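Local coordinates for flavin prenyltransferase UbiX (Aquifex aeolicus, PDB 2EJB), which probably makes the prenylated FMN cofactor of the decarboxylase UbiD by joining a dimethylallyl group to the flavin of FMN, at residues H81-P89 against K172-E180. Sequence-based numbering, arbitrary orientation.
Sequences HYRGVYVVP and KLLDVLRIE
Strand 82-90, inside the parallel sheet of this flavoprotein fold, meets the closing end of helix 162-176 through Arg83, Tyr86 and Val88. Tyr86 reaches the last turn with its hydroxyl: OH donates to Leu173 O at 2.8 Å, from well above the carbonyl plane, off its lone pairs. CD2 of Leu177 lies 3.5 Å from CZ of the same ring, approaching it obliquely, while Leu20 of helix 14-26 and Val122 of strand 121-125 pack around it. Further along, Val88 CG2 and Leu173 CD1 meet tip to tip at 3.9 Å. The helix ends in a Schellman motif with Arg178, at positive phi, as its C-prime residue, and Arg83 grips the carbonyl just before it. The arginine chain runs out straight, CG trans to the backbone N (chi1 -178°), and its NH2 bonds Leu177 O at 3.0 Å, bent, with the oxygen tilted out of the guanidinium plane; NE adds a weak bond at 3.3 Å. Ile179 CG1 sits over the centre of one guanidinium face, 3.4 Å from CZ. A leucine in place of Arg83 would probably leave Leu177 O without these donors and Ile179 without its flat partner. Lys172, predicted to bind dimethylallyl phosphate, bonds through NZ to Ala128 O of the second subunit.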
loop_
_atom_site.group_PDB
_atom_site.type_symbol
_atom_site.label_atom_id
_atom_site.label_comp_id
_atom_site.label_asym_id
_atom_site.label_seq_id
_atom_site.Cartn_x
_atom_site.Cartn_y
_atom_site.Cartn_z
ATOM N N HIS A 81 -23.093 -2.322 -19.146
ATOM C CA HIS A 81 -24.198 -1.778 -18.361
ATOM C C HIS A 81 -23.929 -1.716 -16.856
ATOM O O HIS A 81 -24.787 -1.299 -16.080
ATOM C CB HIS A 81 -25.464 -2.591 -18.642
ATOM C CG HIS A 81 -25.891 -2.554 -20.076
ATOM N ND1 HIS A 81 -26.334 -1.400 -20.689
ATOM C CD2 HIS A 81 -25.918 -3.516 -21.027
ATOM C CE1 HIS A 81 -26.613 -1.655 -21.957
ATOM N NE2 HIS A 81 -26.368 -2.932 -22.185
ATOM N N TYR A 82 -22.731 -2.125 -16.451
ATOM C CA TYR A 82 -22.355 -2.106 -15.040
ATOM C C TYR A 82 -21.734 -0.769 -14.659
ATOM O O TYR A 82 -21.144 -0.088 -15.493
ATOM C CB TYR A 82 -21.356 -3.224 -14.744
ATOM C CG TYR A 82 -21.958 -4.610 -14.757
ATOM C CD1 TYR A 82 -22.010 -5.374 -13.593
ATOM C CD2 TYR A 82 -22.483 -5.154 -15.927
ATOM C CE1 TYR A 82 -22.569 -6.646 -13.590
ATOM C CE2 TYR A 82 -23.050 -6.435 -15.935
ATOM C CZ TYR A 82 -23.087 -7.169 -14.760
ATOM O OH TYR A 82 -23.644 -8.421 -14.739
ATOM N N ARG A 83 -21.861 -0.399 -13.392
ATOM C CA ARG A 83 -21.299 0.855 -12.921
ATOM C C ARG A 83 -19.788 0.724 -12.746
ATOM O O ARG A 83 -19.064 1.715 -12.772
ATOM C CB ARG A 83 -21.942 1.253 -11.595
ATOM C CG ARG A 83 -21.443 2.581 -11.054
ATOM C CD ARG A 83 -22.203 2.995 -9.819
ATOM N NE ARG A 83 -21.757 4.292 -9.327
ATOM C CZ ARG A 83 -22.400 5.003 -8.410
ATOM N NH1 ARG A 83 -23.529 4.548 -7.880
ATOM N NH2 ARG A 83 -21.907 6.163 -8.008
ATOM N N GLY A 84 -19.317 -0.505 -12.565
ATOM C CA GLY A 84 -17.891 -0.719 -12.394
ATOM C C GLY A 84 -17.532 -2.138 -12.001
ATOM O O GLY A 84 -18.396 -2.953 -11.661
ATOM N N VAL A 85 -16.243 -2.440 -12.056
ATOM C CA VAL A 85 -15.765 -3.762 -11.695
ATOM C C VAL A 85 -14.697 -3.665 -10.628
ATOM O O VAL A 85 -13.696 -2.966 -10.803
ATOM C CB VAL A 85 -15.161 -4.500 -12.899
ATOM C CG1 VAL A 85 -14.511 -5.802 -12.437
ATOM C CG2 VAL A 85 -16.245 -4.788 -13.921
ATOM N N TYR A 86 -14.919 -4.369 -9.523
ATOM C CA TYR A 86 -13.967 -4.404 -8.418
ATOM C C TYR A 86 -13.253 -5.743 -8.389
ATOM O O TYR A 86 -13.859 -6.788 -8.635
ATOM C CB TYR A 86 -14.667 -4.232 -7.064
ATOM C CG TYR A 86 -15.149 -2.834 -6.755
ATOM C CD1 TYR A 86 -16.513 -2.552 -6.667
ATOM C CD2 TYR A 86 -14.245 -1.799 -6.522
ATOM C CE1 TYR A 86 -16.964 -1.272 -6.354
ATOM C CE2 TYR A 86 -14.687 -0.518 -6.208
ATOM C CZ TYR A 86 -16.047 -0.263 -6.125
ATOM O OH TYR A 86 -16.493 0.998 -5.808
ATOM N N VAL A 87 -11.960 -5.696 -8.094
ATOM C CA VAL A 87 -11.136 -6.890 -7.953
ATOM C C VAL A 87 -10.484 -6.615 -6.603
ATOM O O VAL A 87 -9.395 -6.036 -6.514
ATOM C CB VAL A 87 -10.066 -7.000 -9.064
ATOM C CG1 VAL A 87 -9.194 -8.221 -8.823
ATOM C CG2 VAL A 87 -10.743 -7.115 -10.428
ATOM N N VAL A 88 -11.196 -7.016 -5.553
ATOM C CA VAL A 88 -10.788 -6.788 -4.175
ATOM C C VAL A 88 -10.844 -8.046 -3.305
ATOM O O VAL A 88 -11.921 -8.577 -3.035
ATOM C CB VAL A 88 -11.705 -5.720 -3.526
ATOM C CG1 VAL A 88 -11.279 -5.463 -2.089
ATOM C CG2 VAL A 88 -11.682 -4.433 -4.352
ATOM N N PRO A 89 -9.677 -8.553 -2.882
ATOM C CA PRO A 89 -8.367 -7.977 -3.196
ATOM C C PRO A 89 -7.867 -8.545 -4.518
ATOM O O PRO A 89 -8.329 -9.593 -4.959
ATOM C CB PRO A 89 -7.506 -8.425 -2.023
ATOM C CG PRO A 89 -8.043 -9.797 -1.750
ATOM C CD PRO A 89 -9.554 -9.595 -1.844
ATOM N N LYS A 172 -12.554 4.130 0.518
ATOM C CA LYS A 172 -11.730 4.640 -0.567
ATOM C C LYS A 172 -12.161 3.986 -1.875
ATOM O O LYS A 172 -12.249 4.640 -2.912
ATOM C CB LYS A 172 -10.251 4.339 -0.298
ATOM C CG LYS A 172 -9.488 5.480 0.358
ATOM C CD LYS A 172 -9.321 6.630 -0.627
ATOM C CE LYS A 172 -8.443 7.733 -0.071
ATOM N NZ LYS A 172 -8.288 8.854 -1.045
ATOM N N LEU A 173 -12.432 2.687 -1.811
ATOM C CA LEU A 173 -12.853 1.943 -2.992
ATOM C C LEU A 173 -14.186 2.441 -3.522
ATOM O O LEU A 173 -14.383 2.537 -4.731
ATOM C CB LEU A 173 -12.938 0.459 -2.663
ATOM C CG LEU A 173 -11.563 -0.179 -2.466
ATOM C CD1 LEU A 173 -11.707 -1.537 -1.793
ATOM C CD2 LEU A 173 -10.870 -0.302 -3.826
ATOM N N LEU A 174 -15.104 2.754 -2.617
ATOM C CA LEU A 174 -16.405 3.250 -3.029
ATOM C C LEU A 174 -16.284 4.656 -3.606
ATOM O O LEU A 174 -16.957 4.987 -4.577
ATOM C CB LEU A 174 -17.387 3.218 -1.852
ATOM C CG LEU A 174 -17.861 1.794 -1.513
ATOM C CD1 LEU A 174 -18.579 1.790 -0.176
ATOM C CD2 LEU A 174 -18.756 1.255 -2.621
ATOM N N ASP A 175 -15.418 5.482 -3.021
ATOM C CA ASP A 175 -15.229 6.839 -3.523
ATOM C C ASP A 175 -14.711 6.820 -4.955
ATOM O O ASP A 175 -15.001 7.726 -5.736
ATOM C CB ASP A 175 -14.243 7.622 -2.650
ATOM C CG ASP A 175 -14.803 7.948 -1.283
ATOM O OD1 ASP A 175 -16.046 7.942 -1.130
ATOM O OD2 ASP A 175 -14.001 8.230 -0.367
ATOM N N VAL A 176 -13.934 5.794 -5.297
ATOM C CA VAL A 176 -13.399 5.690 -6.646
ATOM C C VAL A 176 -14.535 5.708 -7.667
ATOM O O VAL A 176 -14.418 6.318 -8.729
ATOM C CB VAL A 176 -12.575 4.400 -6.836
ATOM C CG1 VAL A 176 -12.173 4.249 -8.300
ATOM C CG2 VAL A 176 -11.336 4.442 -5.955
ATOM N N LEU A 177 -15.643 5.049 -7.349
ATOM C CA LEU A 177 -16.760 5.019 -8.279
ATOM C C LEU A 177 -17.885 5.981 -7.905
ATOM O O LEU A 177 -18.997 5.882 -8.423
ATOM C CB LEU A 177 -17.276 3.583 -8.411
ATOM C CG LEU A 177 -16.656 2.747 -9.542
ATOM C CD1 LEU A 177 -15.183 3.065 -9.750
ATOM C CD2 LEU A 177 -16.852 1.280 -9.210
ATOM N N ARG A 178 -17.582 6.924 -7.015
ATOM C CA ARG A 178 -18.552 7.926 -6.578
ATOM C C ARG A 178 -19.804 7.365 -5.918
ATOM O O ARG A 178 -20.871 7.968 -6.000
ATOM C CB ARG A 178 -18.967 8.809 -7.759
ATOM C CG ARG A 178 -18.025 9.963 -8.056
ATOM C CD ARG A 178 -16.595 9.500 -8.224
ATOM N NE ARG A 178 -15.698 10.596 -8.581
ATOM C CZ ARG A 178 -14.372 10.506 -8.560
ATOM N NH1 ARG A 178 -13.791 9.369 -8.194
ATOM N NH2 ARG A 178 -13.625 11.548 -8.905
ATOM N N ILE A 179 -19.687 6.213 -5.272
ATOM C CA ILE A 179 -20.841 5.631 -4.601
ATOM C C ILE A 179 -20.926 6.222 -3.195
ATOM O O ILE A 179 -19.999 6.074 -2.399
ATOM C CB ILE A 179 -20.720 4.097 -4.513
ATOM C CG1 ILE A 179 -20.719 3.496 -5.923
ATOM C CG2 ILE A 179 -21.869 3.530 -3.694
ATOM C CD1 ILE A 179 -20.625 1.983 -5.947
ATOM N N GLU A 180 -22.031 6.903 -2.901
ATOM C CA GLU A 180 -22.231 7.530 -1.596
ATOM C C GLU A 180 -22.279 6.486 -0.484
ATOM O O GLU A 180 -22.880 5.420 -0.649
ATOM C CB GLU A 180 -23.531 8.354 -1.590
ATOM C CG GLU A 180 -24.815 7.546 -1.829
ATOM C CD GLU A 180 -26.090 8.369 -1.662
ATOM O OE1 GLU A 180 -26.273 9.350 -2.412
ATOM O OE2 GLU A 180 -26.911 8.033 -0.781
#